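Rhamnose ABC transporter, periplasmic rhamnose-binding protein (Kribbella flavida, PDB 4KVF) probably serves as the substrate-binding component of an ABC transporter, capturing a sugar, probably rhamnose, for delivery to the membrane permease. Local coordinates at residues I42-K47 / L287-G292; G60-V65 / G70-V75; M155-A160 / A195-V200; K186-L189 / E193-K196; Y267-T272 / N336-N341. One frame throughout, in Å; residues are numbered along the deposited sequence.

Interaction 1. Residues I42-K47 / L287-G292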
# COMPACT_ATOMS: atom_id res chain seq x y z
N ILE A 42 -20.43 8.99 -3.14
CA ILE A 42 -19.24 8.15 -3.26
C ILE A 42 -19.14 7.26 -2.02
O ILE A 42 -19.04 7.76 -0.90
CB ILE A 42 -17.97 9.02 -3.43
CG1 ILE A 42 -18.11 9.92 -4.66
CG2 ILE A 42 -16.73 8.13 -3.53
CD1 ILE A 42 -16.91 10.85 -4.92
N ALA A 43 -19.19 5.95 -2.22
CA ALA A 43 -19.22 5.02 -1.10
C ALA A 43 -17.95 4.18 -1.06
O ALA A 43 -17.43 3.81 -2.11
CB ALA A 43 -20.43 4.11 -1.22
N TYR A 44 -17.46 3.90 0.15
CA TYR A 44 -16.24 3.13 0.36
C TYR A 44 -16.55 1.78 0.99
O TYR A 44 -17.31 1.69 1.97
CB TYR A 44 -15.28 3.89 1.26
CG TYR A 44 -14.57 4.99 0.52
CD1 TYR A 44 -15.23 6.16 0.18
CD2 TYR A 44 -13.25 4.84 0.14
CE1 TYR A 44 -14.59 7.16 -0.52
CE2 TYR A 44 -12.60 5.84 -0.57
CZ TYR A 44 -13.28 7.00 -0.89
OH TYR A 44 -12.62 7.99 -1.59
N LEU A 45 -15.95 0.73 0.43
CA LEU A 45 -16.10 -0.64 0.93
C LEU A 45 -14.70 -1.23 1.08
O LEU A 45 -14.18 -1.87 0.15
CB LEU A 45 -16.91 -1.50 -0.06
CG LEU A 45 -17.08 -3.00 0.22
CD1 LEU A 45 -17.50 -3.26 1.66
CD2 LEU A 45 -18.12 -3.58 -0.74
N PRO A 46 -14.10 -1.02 2.25
CA PRO A 46 -12.78 -1.59 2.53
C PRO A 46 -12.90 -3.09 2.79
O PRO A 46 -14.02 -3.62 2.81
CB PRO A 46 -12.35 -0.85 3.79
CG PRO A 46 -13.65 -0.60 4.52
CD PRO A 46 -14.68 -0.35 3.44
N LYS A 47 -11.77 -3.77 2.98
CA LYS A 47 -11.79 -5.19 3.30
C LYS A 47 -12.43 -5.46 4.66
O LYS A 47 -13.22 -6.40 4.81
CB LYS A 47 -10.38 -5.77 3.25
CG LYS A 47 -9.75 -5.65 1.88
CD LYS A 47 -8.50 -6.50 1.75
CE LYS A 47 -8.23 -6.82 0.30
NZ LYS A 47 -6.92 -7.52 0.14
N LEU A 287 -7.15 9.80 -3.22
CA LEU A 287 -6.98 9.65 -4.65
C LEU A 287 -8.15 8.90 -5.27
O LEU A 287 -8.61 9.26 -6.35
CB LEU A 287 -5.65 8.95 -4.96
CG LEU A 287 -5.36 8.65 -6.44
CD1 LEU A 287 -5.50 9.90 -7.31
CD2 LEU A 287 -3.96 8.05 -6.59
N ALA A 288 -8.65 7.87 -4.59
CA ALA A 288 -9.76 7.09 -5.12
C ALA A 288 -11.01 7.96 -5.36
O ALA A 288 -11.69 7.81 -6.38
CB ALA A 288 -10.09 5.92 -4.20
N ALA A 289 -11.29 8.88 -4.44
CA ALA A 289 -12.44 9.77 -4.60
C ALA A 289 -12.30 10.67 -5.84
O ALA A 289 -13.24 10.84 -6.61
CB ALA A 289 -12.64 10.61 -3.36
N TYR A 290 -11.12 11.23 -6.04
CA TYR A 290 -10.92 12.09 -7.21
C TYR A 290 -10.98 11.30 -8.52
O TYR A 290 -11.50 11.79 -9.51
CB TYR A 290 -9.62 12.91 -7.10
CG TYR A 290 -9.81 14.19 -6.31
CD1 TYR A 290 -10.27 15.35 -6.93
CD2 TYR A 290 -9.54 14.24 -4.95
CE1 TYR A 290 -10.45 16.52 -6.21
CE2 TYR A 290 -9.73 15.41 -4.22
CZ TYR A 290 -10.18 16.55 -4.86
OH TYR A 290 -10.37 17.71 -4.13
N ALA A 291 -10.43 10.09 -8.52
CA ALA A 291 -10.46 9.26 -9.72
C ALA A 291 -11.91 8.91 -10.07
O ALA A 291 -12.34 9.00 -11.22
CB ALA A 291 -9.65 7.98 -9.48
N GLY A 292 -12.65 8.51 -9.04
CA GLY A 292 -14.05 8.14 -9.21
C GLY A 292 -14.86 9.33 -9.72
O GLY A 292 -15.69 9.20 -10.62

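Interaction 2. Residues G60-V65 / G70-V75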
# COMPACT_ATOMS: atom_id res chain seq x y z
N GLY A 60 -9.39 9.47 4.41
CA GLY A 60 -8.85 10.29 3.34
C GLY A 60 -9.88 10.48 2.25
O GLY A 60 -9.97 11.54 1.64
N GLY A 61 -10.67 9.43 1.99
CA GLY A 61 -11.74 9.53 1.03
C GLY A 61 -12.79 10.52 1.49
O GLY A 61 -13.31 11.30 0.70
N LYS A 62 -13.10 10.49 2.78
CA LYS A 62 -14.07 11.42 3.35
C LYS A 62 -13.64 12.87 3.15
O LYS A 62 -14.47 13.75 2.87
CB LYS A 62 -14.28 11.12 4.84
CG LYS A 62 -15.39 11.91 5.51
CD LYS A 62 -15.76 11.23 6.82
CE LYS A 62 -16.29 12.20 7.86
NZ LYS A 62 -17.52 12.90 7.42
N VAL A 63 -12.34 13.13 3.27
CA VAL A 63 -11.84 14.49 3.07
C VAL A 63 -12.01 14.94 1.62
O VAL A 63 -12.50 16.06 1.36
CB VAL A 63 -10.35 14.62 3.47
CG1 VAL A 63 -9.78 15.95 2.98
CG2 VAL A 63 -10.19 14.51 4.97
N ALA A 64 -11.59 14.08 0.69
CA ALA A 64 -11.69 14.38 -0.74
C ALA A 64 -13.14 14.58 -1.17
O ALA A 64 -13.46 15.50 -1.93
CB ALA A 64 -11.06 13.25 -1.55
N VAL A 65 -14.03 13.73 -0.68
CA VAL A 65 -15.44 13.84 -1.01
C VAL A 65 -16.01 15.18 -0.54
O VAL A 65 -16.77 15.84 -1.26
CB VAL A 65 -16.25 12.61 -0.48
CG1 VAL A 65 -17.74 12.84 -0.64
CG2 VAL A 65 -15.83 11.37 -1.24
N GLY A 70 -19.32 16.33 -2.46
CA GLY A 70 -20.06 15.10 -2.67
C GLY A 70 -20.64 14.58 -1.37
O GLY A 70 -20.62 15.28 -0.36
N GLU A 71 -21.19 13.36 -1.39
CA GLU A 71 -21.73 12.73 -0.19
C GLU A 71 -20.95 11.45 0.09
O GLU A 71 -20.88 10.58 -0.77
CB GLU A 71 -23.19 12.36 -0.39
CG GLU A 71 -24.13 13.52 -0.67
CD GLU A 71 -25.58 13.06 -0.73
OE1 GLU A 71 -25.91 12.01 -0.13
OE2 GLU A 71 -26.39 13.74 -1.40
N TYR A 72 -20.39 11.33 1.29
CA TYR A 72 -19.55 10.17 1.63
C TYR A 72 -20.33 9.09 2.38
O TYR A 72 -21.11 9.39 3.29
CB TYR A 72 -18.36 10.66 2.47
CG TYR A 72 -17.56 9.59 3.18
CD1 TYR A 72 -16.53 8.92 2.53
CD2 TYR A 72 -17.78 9.29 4.52
CE1 TYR A 72 -15.77 7.96 3.18
CE2 TYR A 72 -17.03 8.33 5.18
CZ TYR A 72 -16.02 7.68 4.51
OH TYR A 72 -15.28 6.73 5.17
N LYS A 73 -20.12 7.83 2.00
CA LYS A 73 -20.70 6.71 2.72
C LYS A 73 -19.64 5.62 2.95
O LYS A 73 -18.80 5.38 2.09
CB LYS A 73 -21.90 6.14 1.96
CG LYS A 73 -22.47 4.87 2.53
CD LYS A 73 -23.78 4.51 1.83
CE LYS A 73 -24.98 4.84 2.70
NZ LYS A 73 -25.34 3.73 3.64
N LEU A 74 -19.68 5.01 4.13
CA LEU A 74 -18.78 3.91 4.47
C LEU A 74 -19.62 2.71 4.84
O LEU A 74 -20.50 2.81 5.71
CB LEU A 74 -17.88 4.30 5.65
CG LEU A 74 -16.87 3.27 6.20
CD1 LEU A 74 -15.81 2.92 5.16
CD2 LEU A 74 -16.20 3.76 7.49
N VAL A 75 -19.38 1.58 4.18
CA VAL A 75 -20.03 0.32 4.53
C VAL A 75 -18.97 -0.78 4.58
O VAL A 75 -17.86 -0.60 4.07
CB VAL A 75 -21.12 -0.09 3.50
CG1 VAL A 75 -22.21 1.00 3.36
CG2 VAL A 75 -20.51 -0.41 2.16

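Interaction 3. Residues M155-A160 / A195-V200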
# COMPACT_ATOMS: atom_id res chain seq x y z
N MSE A 155 17.20 1.87 0.00
CA MSE A 155 17.42 2.09 1.44
C MSE A 155 18.50 1.16 1.99
O MSE A 155 19.37 1.60 2.76
CB MSE A 155 16.10 1.93 2.22
CG MSE A 155 15.08 3.02 1.89
SE MSE A 155 13.46 2.93 2.98
CE MSE A 155 12.91 1.11 2.53
N ALA A 156 18.47 -0.11 1.60
CA ALA A 156 19.50 -1.05 2.05
C ALA A 156 20.90 -0.60 1.64
O ALA A 156 21.84 -0.66 2.43
CB ALA A 156 19.22 -2.45 1.52
N LYS A 157 21.03 -0.11 0.41
CA LYS A 157 22.32 0.33 -0.11
C LYS A 157 22.87 1.52 0.66
O LYS A 157 24.05 1.55 1.00
CB LYS A 157 22.21 0.68 -1.60
CG LYS A 157 23.55 0.94 -2.28
CD LYS A 157 23.34 1.05 -3.78
CE LYS A 157 24.63 1.27 -4.56
NZ LYS A 157 24.30 1.38 -6.01
N GLU A 158 22.01 2.50 0.94
CA GLU A 158 22.41 3.66 1.74
C GLU A 158 22.87 3.24 3.13
O GLU A 158 23.95 3.62 3.58
CB GLU A 158 21.23 4.65 1.85
CG GLU A 158 20.78 5.24 0.53
CD GLU A 158 19.44 5.96 0.64
OE1 GLU A 158 19.13 6.79 -0.25
OE2 GLU A 158 18.69 5.68 1.60
N LEU A 159 22.06 2.43 3.80
CA LEU A 159 22.35 2.00 5.17
C LEU A 159 23.62 1.16 5.24
O LEU A 159 24.34 1.18 6.25
CB LEU A 159 21.15 1.24 5.76
CG LEU A 159 19.89 2.10 5.97
CD1 LEU A 159 18.65 1.22 6.14
CD2 LEU A 159 20.08 3.01 7.18
N ALA A 160 23.93 0.44 4.17
CA ALA A 160 25.12 -0.41 4.12
C ALA A 160 26.35 0.38 3.67
O ALA A 160 27.44 -0.18 3.56
CB ALA A 160 24.90 -1.59 3.20
N ALA A 195 26.31 -4.17 -7.67
CA ALA A 195 27.16 -5.36 -7.68
C ALA A 195 27.84 -5.66 -6.35
O ALA A 195 28.15 -6.82 -6.06
CB ALA A 195 28.19 -5.27 -8.80
N LYS A 196 28.07 -4.63 -5.53
CA LYS A 196 28.78 -4.81 -4.26
C LYS A 196 27.88 -5.16 -3.08
O LYS A 196 28.37 -5.48 -2.00
CB LYS A 196 29.64 -3.58 -3.92
CG LYS A 196 30.90 -3.47 -4.74
CD LYS A 196 31.77 -2.32 -4.24
CE LYS A 196 31.02 -1.00 -4.28
NZ LYS A 196 30.64 -0.59 -5.66
N LEU A 197 26.57 -5.09 -3.28
CA LEU A 197 25.59 -5.54 -2.29
C LEU A 197 25.30 -7.01 -2.55
O LEU A 197 25.05 -7.40 -3.69
CB LEU A 197 24.28 -4.77 -2.41
CG LEU A 197 24.09 -3.44 -1.67
CD1 LEU A 197 22.62 -3.06 -1.64
CD2 LEU A 197 24.65 -3.52 -0.26
N LYS A 198 25.34 -7.83 -1.50
CA LYS A 198 25.09 -9.26 -1.64
C LYS A 198 23.96 -9.71 -0.73
O LYS A 198 24.01 -9.53 0.48
CB LYS A 198 26.35 -10.07 -1.34
CG LYS A 198 27.55 -9.72 -2.21
CD LYS A 198 27.21 -9.77 -3.70
CE LYS A 198 28.46 -9.60 -4.56
N LEU A 199 22.93 -10.31 -1.33
CA LEU A 199 21.84 -10.90 -0.57
C LEU A 199 22.27 -12.29 -0.09
O LEU A 199 22.43 -13.20 -0.90
CB LEU A 199 20.61 -11.01 -1.47
CG LEU A 199 19.38 -11.70 -0.86
CD1 LEU A 199 18.89 -10.94 0.38
CD2 LEU A 199 18.27 -11.81 -1.91
N VAL A 200 22.49 -12.45 1.21
CA VAL A 200 23.07 -13.69 1.72
C VAL A 200 22.05 -14.72 2.19
O VAL A 200 22.35 -15.91 2.27
CB VAL A 200 24.06 -13.45 2.89
CG1 VAL A 200 25.26 -12.64 2.41
CG2 VAL A 200 23.36 -12.75 4.06

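Interaction 4. Residues K186-L189 / E193-K196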
# COMPACT_ATOMS: atom_id res chain seq x y z
N LYS A 186 15.78 -8.74 -6.14
CA LYS A 186 16.80 -9.51 -6.85
C LYS A 186 17.13 -8.91 -8.22
O LYS A 186 18.29 -8.85 -8.61
CB LYS A 186 16.35 -10.97 -7.03
CG LYS A 186 16.30 -11.77 -5.74
CD LYS A 186 15.76 -13.17 -6.00
CE LYS A 186 15.68 -13.99 -4.72
NZ LYS A 186 15.06 -15.32 -4.99
N THR A 187 16.11 -8.45 -8.94
CA THR A 187 16.36 -7.87 -10.25
C THR A 187 17.17 -6.60 -10.09
O THR A 187 18.10 -6.34 -10.86
CB THR A 187 15.06 -7.59 -11.03
OG1 THR A 187 14.36 -6.51 -10.42
CG2 THR A 187 14.18 -8.85 -11.03
N GLU A 188 16.84 -5.82 -9.05
CA GLU A 188 17.60 -4.61 -8.73
C GLU A 188 19.04 -4.90 -8.33
O GLU A 188 19.97 -4.24 -8.80
CB GLU A 188 16.91 -3.83 -7.61
CG GLU A 188 15.68 -3.06 -8.06
CD GLU A 188 16.02 -1.92 -9.00
OE1 GLU A 188 16.74 -0.99 -8.57
OE2 GLU A 188 15.58 -1.95 -10.16
N LEU A 189 19.23 -5.90 -7.47
CA LEU A 189 20.56 -6.29 -7.03
C LEU A 189 21.45 -6.77 -8.17
O LEU A 189 22.68 -6.69 -8.09
CB LEU A 189 20.44 -7.37 -5.95
CG LEU A 189 19.97 -6.83 -4.60
CD1 LEU A 189 19.56 -7.97 -3.69
CD2 LEU A 189 21.10 -6.01 -3.96
N GLU A 193 25.35 -1.43 -10.92
CA GLU A 193 25.54 -0.47 -9.83
C GLU A 193 25.32 -1.04 -8.43
O GLU A 193 25.75 -0.45 -7.43
CB GLU A 193 24.63 0.74 -10.04
CG GLU A 193 23.21 0.55 -9.53
CD GLU A 193 22.17 1.24 -10.39
OE1 GLU A 193 22.23 1.08 -11.63
OE2 GLU A 193 21.30 1.94 -9.83
N ASN A 194 24.63 -2.17 -8.34
CA ASN A 194 24.39 -2.82 -7.05
C ASN A 194 25.24 -4.08 -6.89
O ASN A 194 24.95 -4.94 -6.05
CB ASN A 194 22.91 -3.15 -6.87
CG ASN A 194 22.05 -1.91 -6.77
OD1 ASN A 194 22.46 -0.90 -6.20
ND2 ASN A 194 20.84 -1.97 -7.34
N ALA A 195 26.31 -4.17 -7.67
CA ALA A 195 27.16 -5.36 -7.68
C ALA A 195 27.84 -5.66 -6.35
O ALA A 195 28.15 -6.82 -6.06
CB ALA A 195 28.19 -5.27 -8.80
N LYS A 196 28.07 -4.63 -5.53
CA LYS A 196 28.78 -4.81 -4.26
C LYS A 196 27.88 -5.16 -3.08
O LYS A 196 28.37 -5.48 -2.00
CB LYS A 196 29.64 -3.58 -3.92
CG LYS A 196 30.90 -3.47 -4.74
CD LYS A 196 31.77 -2.32 -4.24
CE LYS A 196 31.02 -1.00 -4.28
NZ LYS A 196 30.64 -0.59 -5.66

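Interaction 5. Residues Y267-T272 / N336-N341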
# COMPACT_ATOMS: atom_id res chain seq x y z
N TYR A 267 11.12 2.91 17.75
CA TYR A 267 12.40 2.42 17.23
C TYR A 267 13.11 3.46 16.37
O TYR A 267 14.34 3.46 16.24
CB TYR A 267 12.20 1.08 16.49
CG TYR A 267 11.60 0.04 17.40
CD1 TYR A 267 12.30 -0.42 18.50
CD2 TYR A 267 10.32 -0.46 17.19
CE1 TYR A 267 11.76 -1.35 19.36
CE2 TYR A 267 9.77 -1.41 18.05
CZ TYR A 267 10.50 -1.84 19.13
OH TYR A 267 9.99 -2.77 20.00
N VAL A 268 12.33 4.37 15.79
CA VAL A 268 12.90 5.50 15.07
C VAL A 268 13.45 6.52 16.06
O VAL A 268 14.59 6.98 15.94
CB VAL A 268 11.85 6.13 14.13
CG1 VAL A 268 12.37 7.44 13.56
CG2 VAL A 268 11.50 5.16 13.02
N LYS A 269 12.65 6.85 17.07
CA LYS A 269 13.05 7.82 18.08
C LYS A 269 14.23 7.35 18.93
O LYS A 269 14.98 8.18 19.47
CB LYS A 269 11.85 8.23 18.95
CG LYS A 269 10.75 8.96 18.17
CD LYS A 269 9.65 9.49 19.07
CE LYS A 269 8.73 10.47 18.33
NZ LYS A 269 9.47 11.59 17.66
N ASP A 270 14.43 6.04 19.06
CA ASP A 270 15.55 5.55 19.86
C ASP A 270 16.82 5.24 19.05
O ASP A 270 17.84 4.85 19.60
CB ASP A 270 15.15 4.39 20.82
CG ASP A 270 15.04 3.03 20.13
OD1 ASP A 270 15.23 2.92 18.90
OD2 ASP A 270 14.74 2.04 20.84
N GLY A 271 16.74 5.45 17.73
CA GLY A 271 17.90 5.33 16.87
C GLY A 271 18.16 3.95 16.27
O GLY A 271 19.17 3.74 15.60
N THR A 272 17.26 3.00 16.52
CA THR A 272 17.45 1.65 15.99
C THR A 272 17.20 1.63 14.49
O THR A 272 17.93 0.99 13.72
CB THR A 272 16.50 0.64 16.67
OG1 THR A 272 16.76 0.62 18.08
CG2 THR A 272 16.70 -0.75 16.10
N ASN A 336 10.22 13.08 9.70
CA ASN A 336 8.81 13.13 9.32
C ASN A 336 7.88 12.10 10.00
O ASN A 336 6.72 11.99 9.62
CB ASN A 336 8.65 13.05 7.79
CG ASN A 336 8.86 11.64 7.25
OD1 ASN A 336 9.42 10.78 7.94
ND2 ASN A 336 8.42 11.40 6.02
N ILE A 337 8.38 11.38 11.00
CA ILE A 337 7.59 10.27 11.57
C ILE A 337 6.34 10.69 12.38
O ILE A 337 5.35 9.96 12.40
CB ILE A 337 8.47 9.28 12.38
CG1 ILE A 337 7.68 8.01 12.72
CG2 ILE A 337 9.02 9.93 13.64
CD1 ILE A 337 8.33 6.73 12.24
N ASP A 338 6.37 11.86 13.02
CA ASP A 338 5.20 12.32 13.76
C ASP A 338 4.13 12.94 12.85
O ASP A 338 3.02 13.23 13.30
CB ASP A 338 5.58 13.32 14.87
CG ASP A 338 6.27 12.65 16.05
OD1 ASP A 338 6.30 11.40 16.12
OD2 ASP A 338 6.77 13.39 16.93
N GLN A 339 4.47 13.12 11.57
CA GLN A 339 3.53 13.69 10.60
C GLN A 339 2.45 12.66 10.25
O GLN A 339 1.43 12.99 9.67
CB GLN A 339 4.26 14.12 9.33
CG GLN A 339 5.35 15.17 9.53
CD GLN A 339 6.06 15.56 8.24
OE1 GLN A 339 5.63 15.19 7.14
NE2 GLN A 339 7.15 16.32 8.36
N PHE A 340 2.71 11.41 10.61
CA PHE A 340 1.79 10.31 10.31
C PHE A 340 1.31 9.63 11.59
O PHE A 340 2.09 9.44 12.52
CB PHE A 340 2.47 9.29 9.39
CG PHE A 340 3.15 9.90 8.20
CD1 PHE A 340 4.46 10.37 8.30
CD2 PHE A 340 2.50 10.01 6.98
CE1 PHE A 340 5.10 10.94 7.21
CE2 PHE A 340 3.13 10.58 5.88
CZ PHE A 340 4.44 11.05 6.00
N ASN A 341 0.03 9.28 11.64
CA ASN A 341 -0.48 8.48 12.75
C ASN A 341 -1.34 7.32 12.29
O ASN A 341 -2.55 7.44 12.13
CB ASN A 341 -1.24 9.33 13.78
CG ASN A 341 -1.88 8.47 14.88
OD1 ASN A 341 -1.18 7.90 15.73
ND2 ASN A 341 -3.20 8.37 14.85

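Interaction 1. Residues I42-K47 / L287-G292
Polar contact first: the hydroxyl of Y44 arrives at the 287-292 helix close to the backbone of A289, but it does not bond there. Its OH lies 3.3 Å from A289 N, at an angle too poor for a hydrogen bond. The hydrogen bond of this hydroxyl goes instead to the carbonyl oxygen of G285, one turn earlier in the same helix, so a buried phenol is satisfied by helix backbone. With the hydroxyl placed there, Y44 OH stands 3.2 Å from A289 CB. The main chains stay well apart, with CA atoms of I42 and A289 at 7.1 Å, so side chains make the contact.

The strand belongs to the parallel sheet of one lobe of a periplasmic binding protein, where 41-45 runs between 71-74 and 99-102. Helix 281-296, coming from far along the chain, packs across one face of that sheet. The axes of the short segments approach to 9.8 Å, with 135° between their N-to-C directions, nearer antiparallel than parallel.

Apolar contacts make up the rest. A289 CB sits at the edge of the Y44 ring, near its plane, 4.4 Å from CZ. A288 CB meets the same ring obliquely, with Y44 CE2 at 4.4 Å. I42 adds a longer touch: CG1 is anti to the carbonyl carbon (chi1 -58°) and the chain is extended beyond it (chi2 180°), carrying CD1 out to 4.0 Å from A289 O. V65 of helix 52-67 also touches I42.

Interaction 2. Residues G60-V65 / G70-V75
In both K62 (chi1 -173°) and Y72 (chi1 167°) CG stands anti to the backbone N, and these two settings bring the lysine stem over the phenol ring. K62 CB lies over the middle of one face, 3.7 Å from the centroid of the Y72 ring and almost on its normal, which defines a CH-pi contact. The two side chains cross at about a right angle. From its CB the lysine runs out over the CE2 side, placing K62 CD 3.6 Å from Y72 CE2, while K62 CA lies over the CD1 side of the same face, 3.6 Å from Y72 CD1. Methylenes rather than the ammonium group therefore cover this face.

At the CB end of the tyrosine, V65 CG1 meets Y72 CB at 3.8 Å and also the backbone of G70 and E71. G70, with no side chain, lies directly against it, G70 C being 3.5 Å from V65 CG1. A main-chain bond completes the contact: G70 N donates to V65 O across 2.9 Å at 163°, so the turn leaving the helix stays tied to its last turn. V65 also reaches A289 of helix 281-296.

Helix and strand axes run nearly antiparallel, as expected where a helix returns the chain to its sheet. This is the second half of the beta-alpha-beta crossover 41-45, 52-67, 71-74, in which 71-74 becomes the edge strand of the parallel sheet.

Interaction 3. Residues M155-A160 / A195-V200
No ring, amide or other flat side chain takes part where L197 meets K157 and A160: there are no faces or edges to share, only aliphatic branches and helix backbone. L197 points its CB toward the helix, and with CG anti to the carbonyl carbon (chi1 -87°) it spreads its two methyls along the last turn. The branches divide the work. L197 CD1 rests against the root of K157, 3.7 Å from its CA and 3.8 Å from its CB, and comes within 4.4 Å of A156 C. L197 CD2 lies 4.0 Å from the CB of A160, the residue that leaves the helix.

K157 passes L197 at a slant. Its CG is anti to the backbone N (chi1 -171°) and the rest of the chain is extended, so its stem rises beside the leucine and takes the ammonium group to the loop before the strand. There NZ bonds to E193 O. K157 NZ and K196 NZ are 6.6 Å apart, like charges whose repulsion this acceptor probably moderates.

The strand 197-204 edges the parallel sheet of the second lobe, and helix 145-159 packs against that sheet; I166 on the adjacent strand touches L197 as well. With no hydrogen bond between the segments, the contact itself is apolar van der Waals packing, while the directional hold comes from the lysine tip reaching the loop.

Interaction 4. Residues K186-L189 / E193-K196
N194 lays its side chain over the carbonyl groups that end helix 176-189, with CB 3.7 Å from E188 O and 3.8 Å from L189 O. Its CG is anti to the carbonyl carbon and beside the backbone N (chi1 -66°), a setting that swings the amide back toward the helix the chain has just left. ND2 then donates to E188 O at 2.8 Å and 173°, a short and almost straight bond on the donor side. The acceptor lies practically in the amide plane of N194, so the N-H points squarely at it. On the acceptor side the fit is different: the nitrogen stands above the carbonyl plane of E188, 62° out of it, and so off the lone-pair directions.

The other end of this amide is held too, since OD1 accepts from K157 NZ. Bonds at both ends fix the rotation of the group, and the lysine charge would probably polarise the amide and make its N-H a stronger donor.

Apolar touching is slight: L189 CD2 comes only to 4.5 Å from N194 CB. E188 OE1 and E193 OE2 are 5.6 Å apart, like charges whose repulsion is probably eased by K191, which forms a salt bridge with E188 OE2.

The contact closes the turn between helix 176-189 and strand 197-204. V153 of helix 145-159 packs on E188, L189 and N194, and L189 also rests on L197 and L199 of the strand that follows.

Interaction 5. Residues Y267-T272 / N336-N341
K269 reaches across to D338 on the exposed side of this contact, its chain bent at the last torsion (chi4 -53°) to bring NZ to 3.3 Å from D338 OD2. It is a salt bridge whose hydrogen bond is weak, the two side chains crossing at about a right angle. The carboxylate has a second cationic partner: D338 OD1 pairs with R265 NH2 of the same helix 261-269, an arginine that also binds the main-chain oxygens of I337 and F340, so one guanidinium satisfies several acceptors of the 336-341 loop.

Beside the ion pair, V268 and I337 meet tip to tip, V268 CG2 to I337 CD1 at 3.6 Å, a buried apolar touch.

Beyond the helix D270 OD1 is met locally. It takes T272 N at 3.1 Å, which forms an Asx turn, and T272 OG1 at 2.9 Å, both from the same face of the carboxylate plane. G271, with positive phi (90°), ends the helix in a Schellman motif: G271 N bonds V268 O at 3.2 Å, and T272 N is shared between D270 OD1 and, weakly, Y267 O. D270 OD2 pairs with S245 OG of helix 234-245.

Helix 261-269 is thus joined to the loop after strand 330-332. F276 of strand 276-278 touches both V268 and I337, and helix 234-245 packs against Y267 and T272.

Overall arrangement
The contacts fall in two lobes, each with its own parallel sheet. Interactions 1 and 2, centres 7 Å apart, share the six-stranded sheet through neighbouring strands 41-45 and 71-74. Interactions 3 and 4, 8 Å apart, meet around residues 193-200 beside the four-stranded sheet, their centres about 38 and 37 Å from interaction 1. Interaction 5 lies with this second lobe, about 23 Å from interaction 3 and 29 Å from interaction 1, centre to centre. Interactions 2, 3 and 4 fall between the two segments of interaction 1. The chain then passes 267-272, 287-292 and 336-341 in turn, from second lobe to first and back, consistent with two-lobed binding proteins, which hold ligand between lobes.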